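Long-range contacts in mitochondrial enolase superfamily member 1 (Homo sapiens, PDB 4A35), which catalyses the dehydration of L-fuconate to 2-keto-3-deoxy-L-fuconate in L-fucose catabolism, with a magnesium ion stabilising the enediolate intermediate: residues Pro33-Ala38 against Phe57-Gly62; Cys53-Thr58 against Thr417-Glu422; Ile328-Leu333 against Val360-Leu365. All coordinates share one frame; numbering follows the deposited sequence.

Contact 1 of 3, residues Pro33-Ala38 against Phe57-Gly62; sequences PDYSAA and FTLGKG. With EDO (1,2-ethanediol), chain F.
F57 turns the edge of its ring toward the face of Y35, a T-shaped pair with the planes at 84° and the ring centroids 5.3 Å apart. The closest approach is F57 CZ to Y35 CD1, 3.8 Å, with CZ above the rim of the tyrosine ring and not its centre. CG of F57 lies anti to the backbone N (chi1 170°), which carries the ring tip to Y35, a residue that by similarity binds substrate; W104 of the second subunit also meets the F57 ring. Next along, L59 sets CD2 against P33 CB at 3.9 Å.

These side chains sit at the open end of the antiparallel hairpin made by strands 36-44 and 52-58 in the N-terminal domain. S36 and T58 form a hydrogen-bonded pair of the hairpin, S36 N to T58 O at 2.9 Å and T58 N back to S36 O, and A37 with F57 the adjoining non-hydrogen-bonded one. One bond more, D34 N to L59 O, carries the pairing past the strands.

On the face away from F57, S36 CB rests on T58 OG1 at 3.3 Å, and that hydroxyl is hydrogen-bonded to T63 OG1. S36 OG lies 3.4 Å from G60 CA, where the chain turns with phi 118°, a value that suits glycine. Further out, O1 of a 1,2-ethanediol, probably from the crystallisation liquor, donates to D34 OD2 at 2.6 Å.

Contact 2 of 3, residues Cys53-Thr58 against Thr417-Glu422; sequences CGITFT and TEMKEE
C53 and I55, on the outer strand 52-58 of the three-stranded antiparallel sheet, meet T417, E418 and M419 in the loop that leads into helix 421-427. The one hydrogen bond between the segments runs from T417 OG1 to C53 O, 2.7 Å long. The hydroxyl does not come in the plane of the carbonyl: it stands 53° out of it, above the peptide. T417 can offer it there because OG1 lies between the backbone N and the carbonyl carbon (chi1 44°), leaving CG2 on the far side from its own carbonyl carbon.

G54 pairs through its backbone with V40 of strand 36-44, so C53 O points to the opposite edge of its strand, where this chain supplies no further strand. T417 takes up that oxygen, while helix 110-131 serves its neighbours, D125 OD2 accepting from C53 N and N121 ND2 donating to I55 O. This is the capping domain of the mandelate racemase/muconate lactonizing enzyme fold, and the polypeptide returns to it after completing the barrel.

Beyond the bond the contact is van der Waals packing. C53 SG lies alongside the stem of E418, 3.7 Å from E418 CG and 3.9 Å from E418 CB. That stem is extended, with CG anti to the backbone N (chi1 -171°), and it takes the carboxylate past the sulfur to a salt bridge with K129.

Two residues along the strand, I55 presents its CG2 methyl to the loop. M419 SD is 4.2 Å from I55 CG2, a loose touch, and T417 O is 4.3 Å from the same methyl. M419 itself is held by its backbone N, hydrogen-bonded to Y39 OH, and E421, the first residue of the helix, forms a salt bridge with R13 on strand 7-16.

Contact 3 of 3, residues Ile328-Leu333 against Val360-Leu365; sequences IDSCRL and VGLCEL
L362, in the first turn of helix 362-377, reaches across to D329, S330 and C331 in the loop that follows barrel strand 325-326. Its CB leaves the helix obliquely to that loop, and CG then forks so that the two methyls take different partners. CD1 crosses to the aspartate and stops 3.6 Å from D329 OD1, the two side chains meeting at about a right angle. CD2 touches the next two residues, 3.7 Å from C331 SG and 3.8 Å from S330 OG. One turn on, L365 adds a second contact: its CB is 3.6 Å from S330 OG, and its CD2 lies 3.8 Å from C331 SG.

D329 is placed by its own loop. With CG anti to the backbone N (chi1 -176°), the carboxylate folds over the residues after it, and OD2 accepts from C331 N at 2.8 Å in an Asx turn. The N-H arrives from above the carboxylate plane, 46° out of it; R332 N adds a weak bond to the same oxygen.

The other oxygen, OD1, is hydrogen-bonded to ND1 of H356, predicted to be an active-site residue. An Asp-His pair of this kind belongs to the mandelate racemase family of barrels.

No hydrogen bond joins the two segments; the leucines meet the loop by van der Waals contact alone, while the turn N-H groups and H356 take the carboxylate oxygens, an arrangement consistent with D329 acting as a second-shell residue that orients the H356 imidazole.

From the N terminus, contact 1 comes first and closes the short hairpin loop between strands 36-44 and 52-58. Contact 2 opens on the strand where contact 1 ends, sharing F57 and T58, and spans some 360 residues to bring the loop before helix 421-427 back to the sheet. Contact 3 falls within that long span and closes a much shorter loop around helix 335-348 in the barrel domain. The three meet at strand 52-58: T56 OG1 is 2.9 Å from C331 O, a probable hydrogen bond, while V360 packs on F57 and S36. Hairpin, C-terminal loop and barrel are thereby tied together.

Contact 1 of 3, residues Pro33-Ala38 against Phe57-Gly62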
ATOM      1  N   PRO A  33      15.216  -2.857  14.433  1.00 20.40           N
ATOM      2  CA  PRO A  33      13.961  -3.619  14.404  1.00 19.31           C
ATOM      3  C   PRO A  33      13.836  -4.534  15.614  1.00 20.73           C
ATOM      4  O   PRO A  33      14.820  -5.064  16.107  1.00 22.47           O
ATOM      5  CB  PRO A  33      14.089  -4.442  13.115  1.00 20.97           C
ATOM      6  CG  PRO A  33      15.566  -4.639  12.944  1.00 26.74           C
ATOM      7  CD  PRO A  33      16.117  -3.285  13.337  1.00 21.57           C
ATOM      8  N   ASP A  34      12.588  -4.753  16.038  1.00 17.57           N
ATOM      9  CA  ASP A  34      12.201  -5.758  17.012  1.00 16.50           C
ATOM     10  C   ASP A  34      11.339  -6.737  16.212  1.00 19.82           C
ATOM     11  O   ASP A  34      10.145  -6.483  15.976  1.00 20.12           O
ATOM     12  CB  ASP A  34      11.431  -5.121  18.192  1.00 17.25           C
ATOM     13  CG  ASP A  34      12.327  -4.302  19.100  1.00 21.62           C
ATOM     14  OD1 ASP A  34      13.421  -4.772  19.414  1.00 23.09           O
ATOM     15  OD2 ASP A  34      11.905  -3.177  19.511  1.00 23.27           O
ATOM     16  N   TYR A  35      11.948  -7.818  15.743  1.00 17.67           N
ATOM     17  CA  TYR A  35      11.243  -8.821  14.943  1.00 18.13           C
ATOM     18  C   TYR A  35       9.995  -9.276  15.682  1.00 19.76           C
ATOM     19  O   TYR A  35      10.054  -9.788  16.812  1.00 18.65           O
ATOM     20  CB  TYR A  35      12.178 -10.008  14.680  1.00 18.09           C
ATOM     21  CG  TYR A  35      13.266  -9.761  13.658  1.00 20.80           C
ATOM     22  CD1 TYR A  35      13.454  -8.496  13.088  1.00 22.39           C
ATOM     23  CD2 TYR A  35      14.117 -10.788  13.262  1.00 22.84           C
ATOM     24  CE1 TYR A  35      14.466  -8.269  12.136  1.00 21.86           C
ATOM     25  CE2 TYR A  35      15.103 -10.580  12.288  1.00 23.81           C
ATOM     26  CZ  TYR A  35      15.241  -9.330  11.697  1.00 24.95           C
ATOM     27  OH  TYR A  35      16.224  -9.119  10.756  1.00 23.42           O
ATOM     28  N   SER A  36       8.863  -9.129  15.023  1.00 16.68           N
ATOM     29  CA  SER A  36       7.563  -9.389  15.630  1.00 17.04           C
ATOM     30  C   SER A  36       6.591 -10.053  14.672  1.00 20.43           C
ATOM     31  O   SER A  36       6.824 -10.096  13.448  1.00 18.86           O
ATOM     32  CB  SER A  36       6.960  -8.057  16.097  1.00 18.94           C
ATOM     33  OG  SER A  36       7.817  -7.455  17.049  1.00 18.01           O
ATOM     34  N   ALA A  37       5.441 -10.493  15.229  1.00 16.65           N
ATOM     35  CA  ALA A  37       4.410 -11.080  14.395  1.00 15.82           C
ATOM     36  C   ALA A  37       3.035 -10.922  15.000  1.00 19.33           C
ATOM     37  O   ALA A  37       2.871 -10.905  16.238  1.00 19.81           O
ATOM     38  CB  ALA A  37       4.694 -12.596  14.208  1.00 16.44           C
ATOM     39  N   ALA A  38       2.035 -10.805  14.122  1.00 14.73           N
ATOM     40  CA  ALA A  38       0.626 -10.963  14.534  1.00 14.70           C
ATOM     41  C   ALA A  38       0.380 -12.484  14.400  1.00 20.43           C
ATOM     42  O   ALA A  38       0.520 -13.038  13.293  1.00 21.66           O
ATOM     43  CB  ALA A  38      -0.296 -10.146  13.624  1.00 15.05           C
ATOM     44  N   PHE A  57       4.713 -10.915   9.501  1.00 15.57           N
ATOM     45  CA  PHE A  57       5.912 -10.368  10.150  1.00 14.99           C
ATOM     46  C   PHE A  57       5.956  -8.833  10.144  1.00 17.41           C
ATOM     47  O   PHE A  57       5.636  -8.179   9.132  1.00 16.08           O
ATOM     48  CB  PHE A  57       7.118 -10.907   9.396  1.00 16.00           C
ATOM     49  CG  PHE A  57       8.458 -10.301   9.734  1.00 17.99           C
ATOM     50  CD1 PHE A  57       8.992 -10.418  11.025  1.00 19.68           C
ATOM     51  CD2 PHE A  57       9.179  -9.590   8.773  1.00 18.25           C
ATOM     52  CE1 PHE A  57      10.252  -9.882  11.332  1.00 19.19           C
ATOM     53  CE2 PHE A  57      10.433  -9.029   9.087  1.00 20.92           C
ATOM     54  CZ  PHE A  57      10.951  -9.162  10.373  1.00 19.01           C
ATOM     55  N   THR A  58       6.386  -8.275  11.269  1.00 14.87           N
ATOM     56  CA  THR A  58       6.551  -6.825  11.430  1.00 15.12           C
ATOM     57  C   THR A  58       7.888  -6.548  12.145  1.00 17.79           C
ATOM     58  O   THR A  58       8.526  -7.469  12.650  1.00 18.54           O
ATOM     59  CB  THR A  58       5.391  -6.121  12.184  1.00 17.45           C
ATOM     60  OG1 THR A  58       5.574  -6.402  13.585  1.00 21.37           O
ATOM     61  CG2 THR A  58       3.964  -6.506  11.667  1.00 18.05           C
ATOM     62  N   LEU A  59       8.205  -5.247  12.292  1.00 15.76           N
ATOM     63  CA  LEU A  59       9.417  -4.817  12.974  1.00 16.08           C
ATOM     64  C   LEU A  59       9.155  -4.277  14.401  1.00 18.46           C
ATOM     65  O   LEU A  59      10.041  -3.667  14.991  1.00 18.20           O
ATOM     66  CB  LEU A  59      10.140  -3.762  12.147  1.00 15.98           C
ATOM     67  CG  LEU A  59      10.579  -4.199  10.743  1.00 18.60           C
ATOM     68  CD1 LEU A  59      11.477  -3.118  10.107  1.00 17.69           C
ATOM     69  CD2 LEU A  59      11.235  -5.585  10.775  1.00 17.56           C
ATOM     70  N   GLY A  60       7.996  -4.563  14.968  1.00 16.71           N
ATOM     71  CA  GLY A  60       7.703  -4.166  16.331  1.00 18.13           C
ATOM     72  C   GLY A  60       6.539  -3.214  16.400  1.00 20.49           C
ATOM     73  O   GLY A  60       5.381  -3.654  16.388  1.00 18.11           O
ATOM     74  N   LYS A  61       6.824  -1.892  16.439  1.00 17.47           N
ATOM     75  CA  LYS A  61       5.742  -0.934  16.449  0.99 18.06           C
ATOM     76  C   LYS A  61       4.881  -1.150  15.191  1.00 18.84           C
ATOM     77  O   LYS A  61       5.405  -1.379  14.117  1.00 18.88           O
ATOM     78  CB  LYS A  61       6.276   0.516  16.484  0.99 19.40           C
ATOM     79  CG  LYS A  61       6.977   0.866  17.810  0.99 26.34           C
ATOM     80  CD  LYS A  61       7.590   2.226  17.636  1.00 32.96           C
ATOM     81  CE  LYS A  61       8.495   2.683  18.736  1.00 55.74           C
ATOM     82  NZ  LYS A  61       9.913   2.546  18.320  1.00 62.86           N
ATOM     83  N   GLY A  62       3.580  -1.124  15.373  1.00 17.61           N
ATOM     84  CA  GLY A  62       2.618  -1.315  14.284  1.00 17.00           C
ATOM     85  C   GLY A  62       2.015  -2.686  14.277  1.00 17.71           C
ATOM     86  O   GLY A  62       0.999  -2.902  13.617  1.00 17.37           O
TER
HETATM   87  C1  EDO F1449      13.144  -3.037  22.735  1.00 33.84           C
HETATM   88  O1  EDO F1449      12.455  -2.211  21.823  1.00 33.66           O
HETATM   89  C2  EDO F1449      13.382  -2.186  23.989  1.00 38.61           C
HETATM   90  O2  EDO F1449      12.097  -1.775  24.472  1.00 43.69           O

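Contact 2 of 3, residues Cys53-Thr58 against Thr417-Glu422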
ATOM      1  N   CYS A  53      -2.601 -22.295  12.403  1.00 19.90           N
ATOM      2  CA  CYS A  53      -1.773 -21.208  12.904  1.00 20.23           C
ATOM      3  C   CYS A  53      -1.297 -20.328  11.744  1.00 20.68           C
ATOM      4  O   CYS A  53      -0.932 -20.826  10.683  1.00 19.86           O
ATOM      5  CB  CYS A  53      -0.607 -21.757  13.711  1.00 19.89           C
ATOM      6  SG  CYS A  53      -1.105 -22.929  15.008  1.00 23.57           S
ATOM      7  N   GLY A  54      -1.256 -19.035  11.973  1.00 17.09           N
ATOM      8  CA  GLY A  54      -0.845 -18.119  10.923  1.00 18.37           C
ATOM      9  C   GLY A  54      -0.060 -16.981  11.512  1.00 22.83           C
ATOM     10  O   GLY A  54      -0.241 -16.619  12.684  1.00 21.13           O
ATOM     11  N   ILE A  55       0.819 -16.423  10.691  1.00 19.74           N
ATOM     12  CA  ILE A  55       1.625 -15.266  11.048  1.00 18.42           C
ATOM     13  C   ILE A  55       1.715 -14.280   9.889  1.00 19.01           C
ATOM     14  O   ILE A  55       1.498 -14.609   8.712  1.00 17.03           O
ATOM     15  CB  ILE A  55       3.096 -15.680  11.462  1.00 20.93           C
ATOM     16  CG1 ILE A  55       3.843 -16.391  10.275  1.00 19.25           C
ATOM     17  CG2 ILE A  55       3.176 -16.455  12.799  1.00 23.16           C
ATOM     18  CD1 ILE A  55       5.405 -16.474  10.390  1.00 24.27           C
ATOM     19  N   THR A  56       2.063 -13.054  10.262  1.00 17.29           N
ATOM     20  CA  THR A  56       2.555 -12.001   9.398  1.00 16.89           C
ATOM     21  C   THR A  56       3.666 -11.336  10.182  1.00 20.01           C
ATOM     22  O   THR A  56       3.557 -11.218  11.392  1.00 19.59           O
ATOM     23  CB  THR A  56       1.532 -11.061   8.786  1.00 19.33           C
ATOM     24  OG1 THR A  56       2.232 -10.372   7.718  1.00 18.14           O
ATOM     25  CG2 THR A  56       0.971 -10.038   9.793  1.00 14.01           C
ATOM     26  N   PHE A  57       4.713 -10.915   9.501  1.00 15.57           N
ATOM     27  CA  PHE A  57       5.912 -10.368  10.150  1.00 14.99           C
ATOM     28  C   PHE A  57       5.956  -8.833  10.144  1.00 17.41           C
ATOM     29  O   PHE A  57       5.636  -8.179   9.132  1.00 16.08           O
ATOM     30  CB  PHE A  57       7.118 -10.907   9.396  1.00 16.00           C
ATOM     31  CG  PHE A  57       8.458 -10.301   9.734  1.00 17.99           C
ATOM     32  CD1 PHE A  57       8.992 -10.418  11.025  1.00 19.68           C
ATOM     33  CD2 PHE A  57       9.179  -9.590   8.773  1.00 18.25           C
ATOM     34  CE1 PHE A  57      10.252  -9.882  11.332  1.00 19.19           C
ATOM     35  CE2 PHE A  57      10.433  -9.029   9.087  1.00 20.92           C
ATOM     36  CZ  PHE A  57      10.951  -9.162  10.373  1.00 19.01           C
ATOM     37  N   THR A  58       6.386  -8.275  11.269  1.00 14.87           N
ATOM     38  CA  THR A  58       6.551  -6.825  11.430  1.00 15.12           C
ATOM     39  C   THR A  58       7.888  -6.548  12.145  1.00 17.79           C
ATOM     40  O   THR A  58       8.526  -7.469  12.650  1.00 18.54           O
ATOM     41  CB  THR A  58       5.391  -6.121  12.184  1.00 17.45           C
ATOM     42  OG1 THR A  58       5.574  -6.402  13.585  1.00 21.37           O
ATOM     43  CG2 THR A  58       3.964  -6.506  11.667  1.00 18.05           C
ATOM     44  N   THR A 417       3.896 -22.924  10.571  1.00 18.42           N
ATOM     45  CA  THR A 417       3.523 -21.612  11.172  1.00 19.14           C
ATOM     46  C   THR A 417       3.387 -21.709  12.711  1.00 20.86           C
ATOM     47  O   THR A 417       3.365 -20.687  13.400  1.00 20.85           O
ATOM     48  CB  THR A 417       2.135 -21.173  10.627  1.00 20.75           C
ATOM     49  OG1 THR A 417       1.323 -22.347  10.667  1.00 19.87           O
ATOM     50  CG2 THR A 417       2.175 -20.652   9.186  1.00 18.77           C
ATOM     51  N   GLU A 418       3.145 -22.927  13.227  1.00 18.47           N
ATOM     52  CA  GLU A 418       2.835 -23.102  14.631  1.00 17.34           C
ATOM     53  C   GLU A 418       3.966 -22.656  15.574  1.00 22.62           C
ATOM     54  O   GLU A 418       5.113 -23.075  15.423  1.00 21.68           O
ATOM     55  CB  GLU A 418       2.449 -24.555  14.942  1.00 18.49           C
ATOM     56  CG  GLU A 418       1.904 -24.705  16.355  1.00 21.41           C
ATOM     57  CD  GLU A 418       1.145 -25.998  16.526  1.00 27.41           C
ATOM     58  OE1 GLU A 418       0.930 -26.714  15.518  1.00 25.37           O
ATOM     59  OE2 GLU A 418       0.856 -26.338  17.691  1.00 25.27           O
ATOM     60  N   MET A 419       3.606 -21.759  16.541  1.00 18.95           N
ATOM     61  CA  MET A 419       4.604 -21.310  17.498  1.00 18.46           C
ATOM     62  C   MET A 419       4.427 -22.043  18.796  1.00 23.42           C
ATOM     63  O   MET A 419       3.325 -22.486  19.128  1.00 25.61           O
ATOM     64  CB  MET A 419       4.539 -19.796  17.701  1.00 19.28           C
ATOM     65  CG  MET A 419       4.900 -19.048  16.408  1.00 20.24           C
ATOM     66  SD  MET A 419       4.900 -17.222  16.607  1.00 24.00           S
ATOM     67  CE  MET A 419       6.533 -16.990  17.471  1.00 23.14           C
ATOM     68  N   LYS A 420       5.503 -22.121  19.568  1.00 20.30           N
ATOM     69  CA  LYS A 420       5.476 -22.693  20.903  1.00 20.81           C
ATOM     70  C   LYS A 420       4.655 -21.750  21.820  1.00 23.65           C
ATOM     71  O   LYS A 420       4.958 -20.549  21.902  1.00 21.23           O
ATOM     72  CB  LYS A 420       6.915 -22.895  21.437  1.00 24.56           C
ATOM     73  CG  LYS A 420       7.682 -24.001  20.722  1.00 25.09           C
ATOM     74  CD  LYS A 420       9.063 -24.132  21.292  1.00 27.48           C
ATOM     75  CE  LYS A 420       9.881 -25.130  20.478  1.00 29.54           C
ATOM     76  NZ  LYS A 420      11.298 -25.102  20.913  1.00 29.76           N
ATOM     77  N   GLU A 421       3.590 -22.276  22.451  1.00 21.40           N
ATOM     78  CA  GLU A 421       2.744 -21.435  23.305  1.00 22.93           C
ATOM     79  C   GLU A 421       3.537 -20.771  24.437  1.00 26.95           C
ATOM     80  O   GLU A 421       3.249 -19.616  24.715  1.00 26.27           O
ATOM     81  CB  GLU A 421       1.489 -22.167  23.806  1.00 24.88           C
ATOM     82  CG  GLU A 421       0.432 -22.220  22.700  1.00 22.62           C
ATOM     83  CD  GLU A 421      -0.222 -20.890  22.343  1.00 29.02           C
ATOM     84  OE1 GLU A 421      -0.529 -20.116  23.275  1.00 25.78           O
ATOM     85  OE2 GLU A 421      -0.436 -20.620  21.139  1.00 26.50           O
ATOM     86  N   GLU A 422       4.554 -21.452  25.046  1.00 24.85           N
ATOM     87  CA  GLU A 422       5.410 -20.821  26.079  1.00 24.80           C
ATOM     88  C   GLU A 422       6.142 -19.574  25.474  1.00 26.43           C
ATOM     89  O   GLU A 422       6.130 -18.502  26.106  1.00 25.16           O
ATOM     90  CB  GLU A 422       6.420 -21.835  26.670  1.00 26.69           C
TER

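Contact 3 of 3, residues Ile328-Leu333 against Val360-Leu365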
ATOM      1  N   ILE A 328       9.951 -13.270  -3.739  1.00 18.39           N
ATOM      2  CA  ILE A 328       8.658 -13.421  -3.094  1.00 17.22           C
ATOM      3  C   ILE A 328       8.807 -13.336  -1.568  1.00 19.15           C
ATOM      4  O   ILE A 328       9.882 -13.564  -1.017  1.00 17.95           O
ATOM      5  CB  ILE A 328       7.963 -14.764  -3.489  1.00 19.89           C
ATOM      6  CG1 ILE A 328       8.757 -16.015  -3.014  1.00 20.06           C
ATOM      7  CG2 ILE A 328       7.488 -14.755  -4.998  1.00 20.17           C
ATOM      8  CD1 ILE A 328       7.965 -17.455  -3.136  1.00 19.25           C
ATOM      9  N   ASP A 329       7.707 -12.984  -0.892  1.00 17.81           N
ATOM     10  CA  ASP A 329       7.651 -13.011   0.553  1.00 16.75           C
ATOM     11  C   ASP A 329       6.322 -13.682   0.949  1.00 19.86           C
ATOM     12  O   ASP A 329       5.255 -13.344   0.417  1.00 19.28           O
ATOM     13  CB  ASP A 329       7.802 -11.633   1.184  1.00 16.28           C
ATOM     14  CG  ASP A 329       7.826 -11.812   2.708  1.00 18.46           C
ATOM     15  OD1 ASP A 329       8.914 -12.059   3.256  1.00 20.41           O
ATOM     16  OD2 ASP A 329       6.746 -11.740   3.336  1.00 19.48           O
ATOM     17  N   SER A 330       6.420 -14.654   1.864  1.00 16.73           N
ATOM     18  CA  SER A 330       5.316 -15.488   2.339  1.00 17.13           C
ATOM     19  C   SER A 330       4.261 -14.685   3.127  1.00 19.13           C
ATOM     20  O   SER A 330       3.135 -15.142   3.243  1.00 18.85           O
ATOM     21  CB  SER A 330       5.883 -16.602   3.242  1.00 20.18           C
ATOM     22  OG  SER A 330       6.555 -16.118   4.401  1.00 22.49           O
ATOM     23  N   CYS A 331       4.659 -13.548   3.745  1.00 14.57           N
ATOM     24  CA  CYS A 331       3.752 -12.784   4.649  1.00 14.65           C
ATOM     25  C   CYS A 331       3.424 -11.314   4.192  1.00 18.85           C
ATOM     26  O   CYS A 331       2.595 -10.668   4.841  1.00 18.90           O
ATOM     27  CB  CYS A 331       4.330 -12.794   6.064  1.00 15.86           C
ATOM     28  SG  CYS A 331       4.330 -14.447   6.801  1.00 19.00           S
ATOM     29  N   ARG A 332       4.027 -10.828   3.115  1.00 15.65           N
ATOM     30  CA  ARG A 332       3.778  -9.519   2.519  1.00 16.06           C
ATOM     31  C   ARG A 332       2.646  -9.653   1.469  1.00 18.19           C
ATOM     32  O   ARG A 332       1.748  -8.834   1.408  1.00 16.69           O
ATOM     33  CB  ARG A 332       5.056  -9.000   1.825  1.00 13.50           C
ATOM     34  CG  ARG A 332       4.845  -7.594   1.115  1.00 14.38           C
ATOM     35  CD  ARG A 332       4.425  -6.468   2.064  1.00 15.24           C
ATOM     36  NE  ARG A 332       5.411  -6.305   3.144  1.00 18.43           N
ATOM     37  CZ  ARG A 332       5.422  -5.294   4.007  1.00 21.47           C
ATOM     38  NH1 ARG A 332       4.495  -4.334   3.933  1.00 15.77           N
ATOM     39  NH2 ARG A 332       6.379  -5.217   4.938  1.00 16.00           N
ATOM     40  N   LEU A 333       2.757 -10.686   0.617  1.00 16.33           N
ATOM     41  CA  LEU A 333       1.703 -10.963  -0.381  1.00 16.11           C
ATOM     42  C   LEU A 333       0.526 -11.672   0.297  1.00 18.14           C
ATOM     43  O   LEU A 333       0.622 -12.066   1.483  1.00 16.02           O
ATOM     44  CB  LEU A 333       2.291 -11.865  -1.506  1.00 14.46           C
ATOM     45  CG  LEU A 333       3.409 -11.214  -2.371  1.00 16.83           C
ATOM     46  CD1 LEU A 333       3.908 -12.238  -3.411  1.00 17.82           C
ATOM     47  CD2 LEU A 333       2.891  -9.969  -3.186  1.00 16.58           C
ATOM     48  N   VAL A 360      10.557 -13.259  11.758  1.00 23.18           N
ATOM     49  CA  VAL A 360       9.862 -14.231  12.614  1.00 23.00           C
ATOM     50  C   VAL A 360       9.182 -15.245  11.731  1.00 25.34           C
ATOM     51  O   VAL A 360       8.104 -14.938  11.185  1.00 26.20           O
ATOM     52  CB  VAL A 360       8.766 -13.587  13.563  1.00 27.27           C
ATOM     53  CG1 VAL A 360       8.177 -14.643  14.515  1.00 28.58           C
ATOM     54  CG2 VAL A 360       9.330 -12.427  14.343  1.00 26.55           C
ATOM     55  N   GLY A 361       9.769 -16.430  11.600  1.00 21.21           N
ATOM     56  CA  GLY A 361       9.119 -17.513  10.863  1.00 19.92           C
ATOM     57  C   GLY A 361       9.027 -17.411   9.353  1.00 21.66           C
ATOM     58  O   GLY A 361       8.464 -18.318   8.734  1.00 20.19           O
ATOM     59  N   LEU A 362       9.570 -16.348   8.709  1.00 16.69           N
ATOM     60  CA  LEU A 362       9.508 -16.314   7.222  1.00 15.14           C
ATOM     61  C   LEU A 362      10.235 -17.533   6.586  1.00 20.53           C
ATOM     62  O   LEU A 362       9.741 -18.052   5.589  1.00 19.82           O
ATOM     63  CB  LEU A 362      10.129 -15.012   6.680  1.00 15.41           C
ATOM     64  CG  LEU A 362       9.491 -13.680   7.205  1.00 21.57           C
ATOM     65  CD1 LEU A 362      10.219 -12.442   6.574  1.00 21.63           C
ATOM     66  CD2 LEU A 362       7.957 -13.616   6.862  1.00 19.91           C
ATOM     67  N   CYS A 363      11.392 -17.968   7.155  1.00 17.39           N
ATOM     68  CA  CYS A 363      12.114 -19.181   6.662  1.00 18.97           C
ATOM     69  C   CYS A 363      11.151 -20.402   6.706  1.00 20.35           C
ATOM     70  O   CYS A 363      11.047 -21.162   5.721  1.00 18.95           O
ATOM     71  CB  CYS A 363      13.363 -19.460   7.507  1.00 20.09           C
ATOM     72  SG  CYS A 363      14.609 -18.147   7.469  1.00 23.04           S
ATOM     73  N   GLU A 364      10.495 -20.602   7.891  1.00 16.95           N
ATOM     74  CA  GLU A 364       9.594 -21.724   8.137  1.00 16.48           C
ATOM     75  C   GLU A 364       8.468 -21.795   7.071  1.00 20.88           C
ATOM     76  O   GLU A 364       8.142 -22.894   6.629  1.00 18.90           O
ATOM     77  CB  GLU A 364       8.958 -21.595   9.536  1.00 18.52           C
ATOM     78  CG  GLU A 364       9.847 -22.065  10.699  1.00 20.89           C
ATOM     79  CD  GLU A 364      11.161 -21.327  10.937  1.00 22.35           C
ATOM     80  OE1 GLU A 364      11.248 -20.117  10.615  1.00 21.77           O
ATOM     81  OE2 GLU A 364      12.049 -21.922  11.592  1.00 22.71           O
ATOM     82  N   LEU A 365       7.973 -20.650   6.606  1.00 18.45           N
ATOM     83  CA  LEU A 365       6.845 -20.663   5.614  1.00 18.15           C
ATOM     84  C   LEU A 365       7.343 -20.691   4.194  1.00 20.60           C
ATOM     85  O   LEU A 365       6.922 -21.531   3.427  1.00 20.40           O
ATOM     86  CB  LEU A 365       5.922 -19.416   5.773  1.00 18.41           C
ATOM     87  CG  LEU A 365       4.888 -19.464   6.896  1.00 19.21           C
ATOM     88  CD1 LEU A 365       5.574 -19.639   8.286  1.00 19.38           C
ATOM     89  CD2 LEU A 365       3.979 -18.199   6.868  1.00 20.19           C
TER